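Local coordinates for protein argonaute (Methanocaldococcus jannaschii, PDB 5G5S) that uses short single-stranded DNA guides to bind complementary target DNA and cut it, and may defend the cell against invading genetic elements, at residues A[206-211]-A[240-245]; A[220-223]-A[229-232]; A[410-415]-A[441-446]. One frame throughout, in Å; residues are numbered along the deposited sequence.

Interaction 1: residues A[206-211]-A[240-245]; sequences PQKIEE and IMYCEE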
ATOM      1  N   PRO A 206      -7.635  32.145  10.113  1.00140.67           N
ATOM      2  CA  PRO A 206      -8.197  33.076   9.115  1.00139.90           C
ATOM      3  C   PRO A 206      -7.167  33.986   8.437  1.00147.08           C
ATOM      4  O   PRO A 206      -7.457  34.520   7.365  1.00145.55           O
ATOM      5  CB  PRO A 206      -9.235  33.881   9.913  1.00144.52           C
ATOM      6  CG  PRO A 206      -9.381  33.165  11.227  1.00149.47           C
ATOM      7  CD  PRO A 206      -8.053  32.531  11.472  1.00146.40           C
ATOM      8  N   GLN A 207      -5.971  34.153   9.049  1.00147.72           N
ATOM      9  CA  GLN A 207      -4.876  34.965   8.503  1.00151.87           C
ATOM     10  C   GLN A 207      -4.226  34.276   7.282  1.00149.17           C
ATOM     11  O   GLN A 207      -4.062  34.917   6.239  1.00148.05           O
ATOM     12  CB  GLN A 207      -3.832  35.281   9.589  1.00158.11           C
ATOM     13  N   LYS A 208      -3.890  32.963   7.417  1.00140.68           N
ATOM     14  CA  LYS A 208      -3.290  32.111   6.381  1.00135.94           C
ATOM     15  C   LYS A 208      -4.224  31.931   5.173  1.00133.19           C
ATOM     16  O   LYS A 208      -3.747  31.956   4.037  1.00131.37           O
ATOM     17  CB  LYS A 208      -2.919  30.736   6.959  1.00135.55           C
ATOM     18  CG  LYS A 208      -1.531  30.655   7.572  1.00150.79           C
ATOM     19  CD  LYS A 208      -1.413  29.402   8.429  1.00154.89           C
ATOM     20  CE  LYS A 208      -0.013  29.121   8.904  1.00164.94           C
ATOM     21  NZ  LYS A 208       0.080  27.770   9.520  1.00167.30           N
ATOM     22  N   ILE A 209      -5.548  31.747   5.423  1.00125.73           N
ATOM     23  CA  ILE A 209      -6.589  31.578   4.395  1.00119.76           C
ATOM     24  C   ILE A 209      -6.570  32.775   3.409  1.00124.47           C
ATOM     25  O   ILE A 209      -6.657  32.572   2.192  1.00120.38           O
ATOM     26  CB  ILE A 209      -7.988  31.286   5.046  1.00119.95           C
ATOM     27  CG1 ILE A 209      -8.082  29.857   5.642  1.00116.34           C
ATOM     28  CG2 ILE A 209      -9.171  31.577   4.113  1.00117.90           C
ATOM     29  CD1 ILE A 209      -8.047  28.641   4.645  1.00114.11           C
ATOM     30  N   GLU A 210      -6.389  34.001   3.946  1.00125.81           N
ATOM     31  CA  GLU A 210      -6.264  35.244   3.182  1.00128.88           C
ATOM     32  C   GLU A 210      -4.954  35.231   2.366  1.00133.20           C
ATOM     33  O   GLU A 210      -4.973  35.584   1.183  1.00130.18           O
ATOM     34  CB  GLU A 210      -6.269  36.464   4.131  1.00137.69           C
ATOM     35  CG  GLU A 210      -7.631  36.868   4.675  1.00148.34           C
ATOM     36  CD  GLU A 210      -8.597  37.479   3.679  1.00167.33           C
ATOM     37  OE1 GLU A 210      -8.149  38.241   2.789  1.00163.79           O
ATOM     38  OE2 GLU A 210      -9.814  37.212   3.803  1.00158.11           O
ATOM     39  N   GLU A 211      -3.826  34.813   3.010  1.00132.92           N
ATOM     40  CA  GLU A 211      -2.483  34.731   2.418  1.00135.02           C
ATOM     41  C   GLU A 211      -2.378  33.742   1.237  1.00133.35           C
ATOM     42  O   GLU A 211      -1.681  34.044   0.262  1.00133.94           O
ATOM     43  CB  GLU A 211      -1.428  34.435   3.489  1.00141.40           C
ATOM     44  N   ILE A 240      -5.818  24.353   7.934  1.00106.86           N
ATOM     45  CA  ILE A 240      -4.682  24.666   7.075  1.00106.78           C
ATOM     46  C   ILE A 240      -4.008  23.337   6.747  1.00108.45           C
ATOM     47  O   ILE A 240      -3.231  22.817   7.536  1.00110.60           O
ATOM     48  CB  ILE A 240      -3.711  25.730   7.684  1.00114.14           C
ATOM     49  CG1 ILE A 240      -4.447  26.983   8.265  1.00116.92           C
ATOM     50  CG2 ILE A 240      -2.593  26.110   6.703  1.00115.15           C
ATOM     51  CD1 ILE A 240      -5.403  27.812   7.321  1.00123.47           C
ATOM     52  N   MET A 241      -4.358  22.765   5.605  1.00101.62           N
ATOM     53  CA  MET A 241      -3.819  21.486   5.149  1.00100.61           C
ATOM     54  C   MET A 241      -2.390  21.653   4.620  1.00105.14           C
ATOM     55  O   MET A 241      -1.996  22.751   4.227  1.00106.50           O
ATOM     56  CB  MET A 241      -4.745  20.922   4.057  1.00 99.47           C
ATOM     57  CG  MET A 241      -4.430  19.508   3.626  1.00102.40           C
ATOM     58  SD  MET A 241      -5.633  18.964   2.407  1.00103.02           S
ATOM     59  CE  MET A 241      -6.373  17.712   3.299  1.00 99.85           C
ATOM     60  N   TYR A 242      -1.618  20.565   4.632  1.00101.38           N
ATOM     61  CA  TYR A 242      -0.260  20.513   4.099  1.00103.67           C
ATOM     62  C   TYR A 242      -0.117  19.248   3.266  1.00104.47           C
ATOM     63  O   TYR A 242      -0.875  18.305   3.473  1.00101.95           O
ATOM     64  CB  TYR A 242       0.791  20.606   5.229  1.00110.16           C
ATOM     65  CG  TYR A 242       0.991  22.025   5.722  1.00114.38           C
ATOM     66  CD1 TYR A 242       0.194  22.552   6.735  1.00116.41           C
ATOM     67  CD2 TYR A 242       1.948  22.855   5.146  1.00117.92           C
ATOM     68  CE1 TYR A 242       0.347  23.869   7.165  1.00120.39           C
ATOM     69  CE2 TYR A 242       2.114  24.172   5.571  1.00121.70           C
ATOM     70  CZ  TYR A 242       1.310  24.676   6.580  1.00130.80           C
ATOM     71  OH  TYR A 242       1.477  25.974   7.006  1.00136.91           O
ATOM     72  N   CYS A 243       0.802  19.238   2.295  1.00102.08           N
ATOM     73  CA  CYS A 243       0.985  18.071   1.428  1.00101.50           C
ATOM     74  C   CYS A 243       2.413  17.540   1.379  1.00108.94           C
ATOM     75  O   CYS A 243       3.326  18.180   1.903  1.00112.26           O
ATOM     76  CB  CYS A 243       0.419  18.326   0.034  1.00 98.86           C
ATOM     77  SG  CYS A 243      -1.389  18.446  -0.021  1.00 97.90           S
ATOM     78  N   GLU A 244       2.593  16.358   0.756  1.00105.16           N
ATOM     79  CA  GLU A 244       3.870  15.652   0.634  1.00109.67           C
ATOM     80  C   GLU A 244       4.976  16.360  -0.177  1.00117.07           C
ATOM     81  O   GLU A 244       6.079  16.537   0.343  1.00122.22           O
ATOM     82  CB  GLU A 244       3.647  14.219   0.125  1.00110.45           C
ATOM     83  N   GLU A 245       4.688  16.743  -1.440  1.00110.85           N
ATOM     84  CA  GLU A 245       5.646  17.329  -2.388  1.00113.50           C
ATOM     85  C   GLU A 245       6.020  18.800  -2.210  1.00119.86           C
ATOM     86  O   GLU A 245       7.175  19.153  -2.457  1.00124.15           O
ATOM     87  CB  GLU A 245       5.274  17.030  -3.855  1.00112.14           C
ATOM     88  CG  GLU A 245       3.955  16.293  -4.082  1.00117.45           C
ATOM     89  CD  GLU A 245       3.975  14.774  -4.026  1.00134.32           C
ATOM     90  OE1 GLU A 245       4.986  14.170  -4.458  1.00132.34           O
ATOM     91  OE2 GLU A 245       2.949  14.184  -3.613  1.00114.01           O
TER

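Interaction 2: residues A[220-223]-A[229-232]; sequences YKWS and STFG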
ATOM      1  N   TYR A 220      -1.993  33.518 -11.276  1.00101.83           N
ATOM      2  CA  TYR A 220      -2.901  33.395 -12.414  1.00 97.20           C
ATOM      3  C   TYR A 220      -3.321  34.742 -13.028  1.00101.84           C
ATOM      4  O   TYR A 220      -4.075  34.752 -14.003  1.00 98.38           O
ATOM      5  CB  TYR A 220      -4.126  32.549 -12.011  1.00 94.12           C
ATOM      6  CG  TYR A 220      -3.840  31.076 -11.791  1.00 93.72           C
ATOM      7  CD1 TYR A 220      -3.612  30.222 -12.867  1.00 93.48           C
ATOM      8  CD2 TYR A 220      -3.910  30.516 -10.519  1.00 95.02           C
ATOM      9  CE1 TYR A 220      -3.396  28.857 -12.677  1.00 93.36           C
ATOM     10  CE2 TYR A 220      -3.705  29.148 -10.315  1.00 94.47           C
ATOM     11  CZ  TYR A 220      -3.443  28.323 -11.399  1.00100.55           C
ATOM     12  OH  TYR A 220      -3.228  26.976 -11.220  1.00 99.34           O
ATOM     13  N   LYS A 221      -2.800  35.867 -12.475  1.00103.28           N
ATOM     14  CA  LYS A 221      -3.073  37.262 -12.879  1.00105.59           C
ATOM     15  C   LYS A 221      -4.558  37.625 -12.713  1.00106.45           C
ATOM     16  O   LYS A 221      -5.093  38.487 -13.423  1.00106.04           O
ATOM     17  CB  LYS A 221      -2.520  37.588 -14.288  1.00107.77           C
ATOM     18  CG  LYS A 221      -1.004  37.688 -14.324  1.00124.42           C
ATOM     19  CD  LYS A 221      -0.460  37.534 -15.731  1.00134.82           C
ATOM     20  CE  LYS A 221       0.927  36.938 -15.747  1.00149.91           C
ATOM     21  NZ  LYS A 221       0.904  35.468 -15.518  1.00153.71           N
ATOM     22  N   TRP A 222      -5.189  36.983 -11.713  1.00100.50           N
ATOM     23  CA  TRP A 222      -6.597  37.089 -11.360  1.00 98.00           C
ATOM     24  C   TRP A 222      -6.986  38.369 -10.673  1.00104.26           C
ATOM     25  O   TRP A 222      -6.190  38.965  -9.951  1.00109.55           O
ATOM     26  CB  TRP A 222      -6.975  35.943 -10.411  1.00 94.56           C
ATOM     27  CG  TRP A 222      -7.300  34.622 -11.042  1.00 90.92           C
ATOM     28  CD1 TRP A 222      -7.181  34.276 -12.358  1.00 91.38           C
ATOM     29  CD2 TRP A 222      -7.769  33.450 -10.358  1.00 88.12           C
ATOM     30  NE1 TRP A 222      -7.554  32.963 -12.536  1.00 87.28           N
ATOM     31  CE2 TRP A 222      -7.917  32.431 -11.323  1.00 88.36           C
ATOM     32  CE3 TRP A 222      -8.096  33.169  -9.016  1.00 90.03           C
ATOM     33  CZ2 TRP A 222      -8.399  31.156 -10.996  1.00 84.70           C
ATOM     34  CZ3 TRP A 222      -8.567  31.904  -8.692  1.00 87.97           C
ATOM     35  CH2 TRP A 222      -8.708  30.913  -9.673  1.00 85.05           C
ATOM     36  N   SER A 223      -8.261  38.743 -10.848  1.00 97.46           N
ATOM     37  CA  SER A 223      -8.945  39.815 -10.145  1.00100.17           C
ATOM     38  C   SER A 223      -9.425  39.125  -8.844  1.00102.82           C
ATOM     39  O   SER A 223      -9.501  37.888  -8.818  1.00 98.79           O
ATOM     40  CB  SER A 223     -10.141  40.304 -10.961  1.00101.15           C
ATOM     41  OG  SER A 223     -11.045  39.262 -11.299  1.00104.41           O
ATOM     42  N   SER A 229     -15.817  33.414  -7.430  1.00 82.68           N
ATOM     43  CA  SER A 229     -16.328  32.771  -8.647  1.00 78.49           C
ATOM     44  C   SER A 229     -15.926  31.291  -8.800  1.00 76.84           C
ATOM     45  O   SER A 229     -16.748  30.498  -9.250  1.00 73.95           O
ATOM     46  CB  SER A 229     -15.864  33.537  -9.882  1.00 80.97           C
ATOM     47  OG  SER A 229     -16.252  34.898  -9.843  1.00 89.25           O
ATOM     48  N   THR A 230     -14.659  30.944  -8.451  1.00 72.66           N
ATOM     49  CA  THR A 230     -14.035  29.622  -8.580  1.00 69.94           C
ATOM     50  C   THR A 230     -14.307  28.670  -7.408  1.00 75.66           C
ATOM     51  O   THR A 230     -14.642  27.499  -7.625  1.00 72.68           O
ATOM     52  CB  THR A 230     -12.497  29.779  -8.763  1.00 70.46           C
ATOM     53  OG1 THR A 230     -12.228  30.658  -9.849  1.00 69.46           O
ATOM     54  CG2 THR A 230     -11.776  28.444  -9.017  1.00 65.60           C
ATOM     55  N   PHE A 231     -14.085  29.160  -6.179  1.00 75.16           N
ATOM     56  CA  PHE A 231     -14.159  28.377  -4.951  1.00 74.39           C
ATOM     57  C   PHE A 231     -15.408  28.576  -4.079  1.00 81.25           C
ATOM     58  O   PHE A 231     -15.723  27.712  -3.255  1.00 79.94           O
ATOM     59  CB  PHE A 231     -12.853  28.561  -4.154  1.00 77.59           C
ATOM     60  CG  PHE A 231     -11.586  28.294  -4.950  1.00 78.21           C
ATOM     61  CD1 PHE A 231     -11.288  27.014  -5.414  1.00 78.18           C
ATOM     62  CD2 PHE A 231     -10.679  29.315  -5.206  1.00 82.71           C
ATOM     63  CE1 PHE A 231     -10.109  26.763  -6.127  1.00 78.91           C
ATOM     64  CE2 PHE A 231      -9.495  29.061  -5.911  1.00 85.56           C
ATOM     65  CZ  PHE A 231      -9.214  27.785  -6.355  1.00 81.29           C
ATOM     66  N   GLY A 232     -16.110  29.685  -4.285  1.00 81.77           N
ATOM     67  CA  GLY A 232     -17.334  30.024  -3.566  1.00 84.29           C
ATOM     68  C   GLY A 232     -17.130  30.848  -2.310  1.00 93.96           C
ATOM     69  O   GLY A 232     -16.097  31.508  -2.143  1.00 95.42           O
TER

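Interaction 3: residues A[410-415]-A[441-446]; sequences DDIRGI and NDYYEI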
ATOM      1  N   ASP A 410     -22.681  11.928  14.532  1.00107.59           N
ATOM      2  CA  ASP A 410     -22.797  13.381  14.455  1.00112.12           C
ATOM      3  C   ASP A 410     -22.057  14.055  15.621  1.00117.80           C
ATOM      4  O   ASP A 410     -21.606  15.191  15.464  1.00119.48           O
ATOM      5  CB  ASP A 410     -24.276  13.803  14.420  1.00119.09           C
ATOM      6  CG  ASP A 410     -24.980  13.640  13.079  1.00129.44           C
ATOM      7  OD1 ASP A 410     -24.329  13.175  12.110  1.00125.03           O
ATOM      8  OD2 ASP A 410     -26.177  14.000  12.990  1.00142.46           O
ATOM      9  N   ASP A 411     -21.929  13.361  16.781  1.00113.99           N
ATOM     10  CA  ASP A 411     -21.192  13.875  17.940  1.00115.17           C
ATOM     11  C   ASP A 411     -20.226  12.853  18.577  1.00115.69           C
ATOM     12  O   ASP A 411     -20.510  12.286  19.637  1.00115.91           O
ATOM     13  CB  ASP A 411     -22.083  14.640  18.953  1.00122.58           C
ATOM     14  CG  ASP A 411     -22.869  13.796  19.947  1.00135.53           C
ATOM     15  OD1 ASP A 411     -23.684  12.963  19.504  1.00136.67           O
ATOM     16  OD2 ASP A 411     -22.663  13.971  21.170  1.00141.01           O
ATOM     17  N   ILE A 412     -19.078  12.614  17.898  1.00108.74           N
ATOM     18  CA  ILE A 412     -18.026  11.705  18.379  1.00104.46           C
ATOM     19  C   ILE A 412     -17.404  12.300  19.654  1.00110.43           C
ATOM     20  O   ILE A 412     -17.249  11.579  20.643  1.00109.11           O
ATOM     21  CB  ILE A 412     -16.967  11.352  17.274  1.00103.29           C
ATOM     22  CG1 ILE A 412     -17.586  10.587  16.062  1.00101.60           C
ATOM     23  CG2 ILE A 412     -15.754  10.603  17.840  1.00100.56           C
ATOM     24  CD1 ILE A 412     -18.241   9.170  16.332  1.00102.60           C
ATOM     25  N   ARG A 413     -17.125  13.630  19.640  1.00110.16           N
ATOM     26  CA  ARG A 413     -16.558  14.405  20.752  1.00113.13           C
ATOM     27  C   ARG A 413     -17.376  14.286  22.046  1.00120.93           C
ATOM     28  O   ARG A 413     -16.792  14.294  23.129  1.00121.92           O
ATOM     29  CB  ARG A 413     -16.389  15.882  20.360  1.00116.73           C
ATOM     30  N   GLY A 414     -18.702  14.162  21.908  1.00119.26           N
ATOM     31  CA  GLY A 414     -19.639  13.998  23.015  1.00122.53           C
ATOM     32  C   GLY A 414     -19.394  12.734  23.817  1.00124.50           C
ATOM     33  O   GLY A 414     -19.213  12.804  25.035  1.00126.27           O
ATOM     34  N   ILE A 415     -19.355  11.568  23.135  1.00117.41           N
ATOM     35  CA  ILE A 415     -19.104  10.270  23.775  1.00115.21           C
ATOM     36  C   ILE A 415     -17.654  10.111  24.287  1.00116.62           C
ATOM     37  O   ILE A 415     -17.446   9.393  25.260  1.00116.85           O
ATOM     38  CB  ILE A 415     -19.641   9.063  22.943  1.00115.30           C
ATOM     39  CG1 ILE A 415     -20.447   8.030  23.795  1.00117.63           C
ATOM     40  CG2 ILE A 415     -18.615   8.445  21.999  1.00109.33           C
ATOM     41  CD1 ILE A 415     -19.683   7.083  24.797  1.00124.50           C
ATOM     42  N   ASN A 441     -18.959   6.421   7.305  1.00 88.90           N
ATOM     43  CA  ASN A 441     -18.281   5.293   7.979  1.00 84.14           C
ATOM     44  C   ASN A 441     -16.922   5.716   8.575  1.00 84.02           C
ATOM     45  O   ASN A 441     -16.438   5.083   9.508  1.00 80.91           O
ATOM     46  CB  ASN A 441     -18.084   4.108   7.022  1.00 81.85           C
ATOM     47  CG  ASN A 441     -19.254   3.160   6.914  1.00109.06           C
ATOM     48  OD1 ASN A 441     -20.044   2.969   7.853  1.00100.82           O
ATOM     49  ND2 ASN A 441     -19.354   2.493   5.769  1.00103.77           N
ATOM     50  N   ASP A 442     -16.327   6.805   8.042  1.00 80.92           N
ATOM     51  CA  ASP A 442     -15.080   7.395   8.517  1.00 78.46           C
ATOM     52  C   ASP A 442     -15.207   7.938   9.945  1.00 80.70           C
ATOM     53  O   ASP A 442     -14.196   8.027  10.641  1.00 78.17           O
ATOM     54  CB  ASP A 442     -14.575   8.471   7.540  1.00 82.36           C
ATOM     55  CG  ASP A 442     -13.911   7.909   6.287  1.00 93.34           C
ATOM     56  OD1 ASP A 442     -13.272   6.828   6.380  1.00 90.75           O
ATOM     57  OD2 ASP A 442     -13.997   8.563   5.227  1.00101.97           O
ATOM     58  N   TYR A 443     -16.451   8.262  10.395  1.00 79.12           N
ATOM     59  CA  TYR A 443     -16.728   8.717  11.758  1.00 79.84           C
ATOM     60  C   TYR A 443     -16.441   7.591  12.756  1.00 81.87           C
ATOM     61  O   TYR A 443     -16.013   7.867  13.873  1.00 81.79           O
ATOM     62  CB  TYR A 443     -18.169   9.238  11.910  1.00 84.98           C
ATOM     63  CG  TYR A 443     -18.412  10.630  11.358  1.00 90.15           C
ATOM     64  CD1 TYR A 443     -17.768  11.740  11.899  1.00 93.17           C
ATOM     65  CD2 TYR A 443     -19.350  10.848  10.352  1.00 93.90           C
ATOM     66  CE1 TYR A 443     -18.005  13.025  11.410  1.00 98.70           C
ATOM     67  CE2 TYR A 443     -19.607  12.130   9.865  1.00 99.12           C
ATOM     68  CZ  TYR A 443     -18.936  13.218  10.401  1.00109.72           C
ATOM     69  OH  TYR A 443     -19.187  14.485   9.921  1.00116.34           O
ATOM     70  N   TYR A 444     -16.623   6.321  12.333  1.00 77.83           N
ATOM     71  CA  TYR A 444     -16.300   5.142  13.145  1.00 75.28           C
ATOM     72  C   TYR A 444     -14.790   5.027  13.326  1.00 76.04           C
ATOM     73  O   TYR A 444     -14.332   4.635  14.400  1.00 74.03           O
ATOM     74  CB  TYR A 444     -16.875   3.854  12.530  1.00 75.21           C
ATOM     75  CG  TYR A 444     -18.390   3.764  12.556  1.00 78.86           C
ATOM     76  CD1 TYR A 444     -19.098   3.896  13.750  1.00 82.92           C
ATOM     77  CD2 TYR A 444     -19.109   3.456  11.404  1.00 80.18           C
ATOM     78  CE1 TYR A 444     -20.492   3.798  13.780  1.00 87.10           C
ATOM     79  CE2 TYR A 444     -20.497   3.324  11.428  1.00 83.65           C
ATOM     80  CZ  TYR A 444     -21.184   3.511  12.616  1.00 91.90           C
ATOM     81  OH  TYR A 444     -22.547   3.390  12.646  1.00 93.94           O
ATOM     82  N   GLU A 445     -14.019   5.406  12.285  1.00 73.15           N
ATOM     83  CA  GLU A 445     -12.550   5.428  12.304  1.00 70.86           C
ATOM     84  C   GLU A 445     -12.075   6.596  13.193  1.00 76.89           C
ATOM     85  O   GLU A 445     -11.057   6.470  13.882  1.00 74.98           O
ATOM     86  CB  GLU A 445     -11.980   5.554  10.875  1.00 71.47           C
ATOM     87  CG  GLU A 445     -12.201   4.339   9.979  1.00 77.09           C
ATOM     88  CD  GLU A 445     -11.563   3.046  10.448  1.00 92.30           C
ATOM     89  OE1 GLU A 445     -10.387   3.073  10.884  1.00 84.27           O
ATOM     90  OE2 GLU A 445     -12.251   2.002  10.390  1.00 91.51           O
ATOM     91  N   ILE A 446     -12.835   7.723  13.189  1.00 76.85           N
ATOM     92  CA  ILE A 446     -12.582   8.893  14.047  1.00 79.62           C
ATOM     93  C   ILE A 446     -12.740   8.458  15.501  1.00 82.65           C
ATOM     94  O   ILE A 446     -11.895   8.798  16.327  1.00 82.51           O
ATOM     95  CB  ILE A 446     -13.474  10.126  13.669  1.00 86.86           C
ATOM     96  CG1 ILE A 446     -13.044  10.752  12.326  1.00 88.06           C
ATOM     97  CG2 ILE A 446     -13.548  11.194  14.776  1.00 90.87           C
ATOM     98  CD1 ILE A 446     -11.539  11.070  12.208  1.00100.62           C
TER

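Interaction 1: residues A[206-211]-A[240-245]
K208, in the first turn of helix 206-219, and I240, in the loop that leads into the short strand 242-243, bring the two backbones closest, with 7.6 Å from K208 CA to I240 CA. At that spacing the main chains do not bond to each other, and side chains alone fill the interval. I240 points its CB at the helix and supplies the largest share of the apolar contact. Its CD1 methyl lies against I209, 3.8 Å from I209 CG1 and 3.9 Å from I209 CD1, and it also reaches K208 CB. A chi1 of -47° and a chi2 of -56° together bring CD1 to the helix. K208 behaves differently along its length. Its methylene chain is extended beyond CG and crosses I240 obliquely, with K208 CD 3.9 Å from both I240 CG1 and I240 CG2, so the aliphatic part shields one flank of the isoleucine. The ammonium group then runs past it to the hydroxyl edge of Y242, near the plane of that ring, where K208 NZ gives Y242 OH a weak hydrogen bond of 3.4 Å. D202 is a second, distant ionic partner of the same nitrogen, and both interactions are weak. The Y242 side chain lies about 10 Å from that of Y196, which interacts with the guide 3' end. Within the PAZ domain, I209 also packs on I234 and Q238 and I240 on P249, while Y242 bonds through its backbone to L200, pairing strand 242-243 antiparallel with strand 194-200 of the PAZ sheet.

Interaction 2: residues A[220-223]-A[229-232]
W222 meets T230 and F231 with the six-membered part of its indole, and this small meeting of aromatic and hydroxyl-bearing side chains buries just 97 Å² in all. The backbones stay well apart, 10.9 Å between W222 CA and T230 CA; the CB of W222 is directed at the helix, and the long indole bridges the gap. The closer part lies at W222 CH2, which comes within 3.5 Å of T230 OG1 and 4.0 Å of T230 CG2. That approach is oblique, and the hydroxyl has its polar partner in its own helix, where it is hydrogen-bonded to M226 O. A chi1 of -54° turns T230 OG1 anti to the carbonyl carbon, which leaves T230 CG2 to settle 3.6 Å above the centre of the neighbouring F231 ring. F231 itself comes to the indole edge, near the indole plane, with its CE2 4.1 Å from W222 CZ3 and the two side chains crossing at about a right angle. From within its own segment, Y220 CB leans on one indole face, 3.4 Å above the plane and displaced to the rim. Beyond these few atoms the contact is loose: S223 and S229 are exposed and do not meet the other segment, and W222 and T230 remain partly exposed, whereas F231 is buried. The loop carrying W222 follows helix 206-219, whose last residues and Y220 bind the guide 3' end. F231 stacks on F254 and packs, like Y220, against F188 of strand 185-188 and the adjoining P190, tying helix 225-231 to the PAZ sheet.

Interaction 3: residues A[410-415]-A[441-446]
I412, at the start of helix 412-420, faces Y443 and I446 in the first turns of helix 442-452, and its single side chain carries nearly the whole contact. The backbones are nearest here, with 7.4 Å between I412 CA and Y443 CA. From CA, the CB of I412 is directed at the opposite helix and divides the chain into two branches that take separate targets. The CG2 methyl, anti to the backbone N, meets another methyl, I446 CG2, at 3.8 Å, and the two isoleucines cross at about a right angle. The other branch begins with CG1, which a chi1 of -63° sets anti to the carbonyl carbon. I412 CG1 passes 4.3 Å from Y443 CD1, approaching that ring obliquely, and lies 3.8 Å from Y443 O. At the tip, I412 CD1 rests 3.6 Å from the same carbonyl oxygen, Y443 O, a van der Waals contact of the methyl with the helix main chain. The isoleucine is therefore lodged between a methyl further along helix 442-452 and the main chain one turn earlier, with the tyrosine ring close to CG1. I412 and I446 are buried, Y443 partly so. I412 also touches L447 and Q450 on the next turns of helix 442-452, while Y443 packs on L177 of helix 175-179. Both helices belong to the Mid domain and are the connections of two successive beta-alpha-beta units: helix 412-420 joins strand 397-407 to strand 428-434, and helix 442-452 joins 428-434 to 456-462. Such packing of crossover helices over a parallel sheet is characteristic of the Rossmann-like fold of Argonaute Mid domains.

Interactions 1 and 2 share the PAZ domain, with centres about 17 Å apart, and interaction 2 is nested along the chain within the loop that interaction 1 closes. Helix 206-219 carries one side of interaction 1; the loop after it and helix 225-231 make interaction 2. Their chemistry differs: aliphatic packing finished by a weak lysine-tyrosine bond at 206-211/240-245, an indole against a threonine and a phenylalanine at 220-223/229-232. Each is partly buried, and the second is about half as large. Interaction 3 follows in the Mid domain, its centre about 25 Å and 35 Å from those of interactions 1 and 2. It is the buried one, joining two helices without polar bonds.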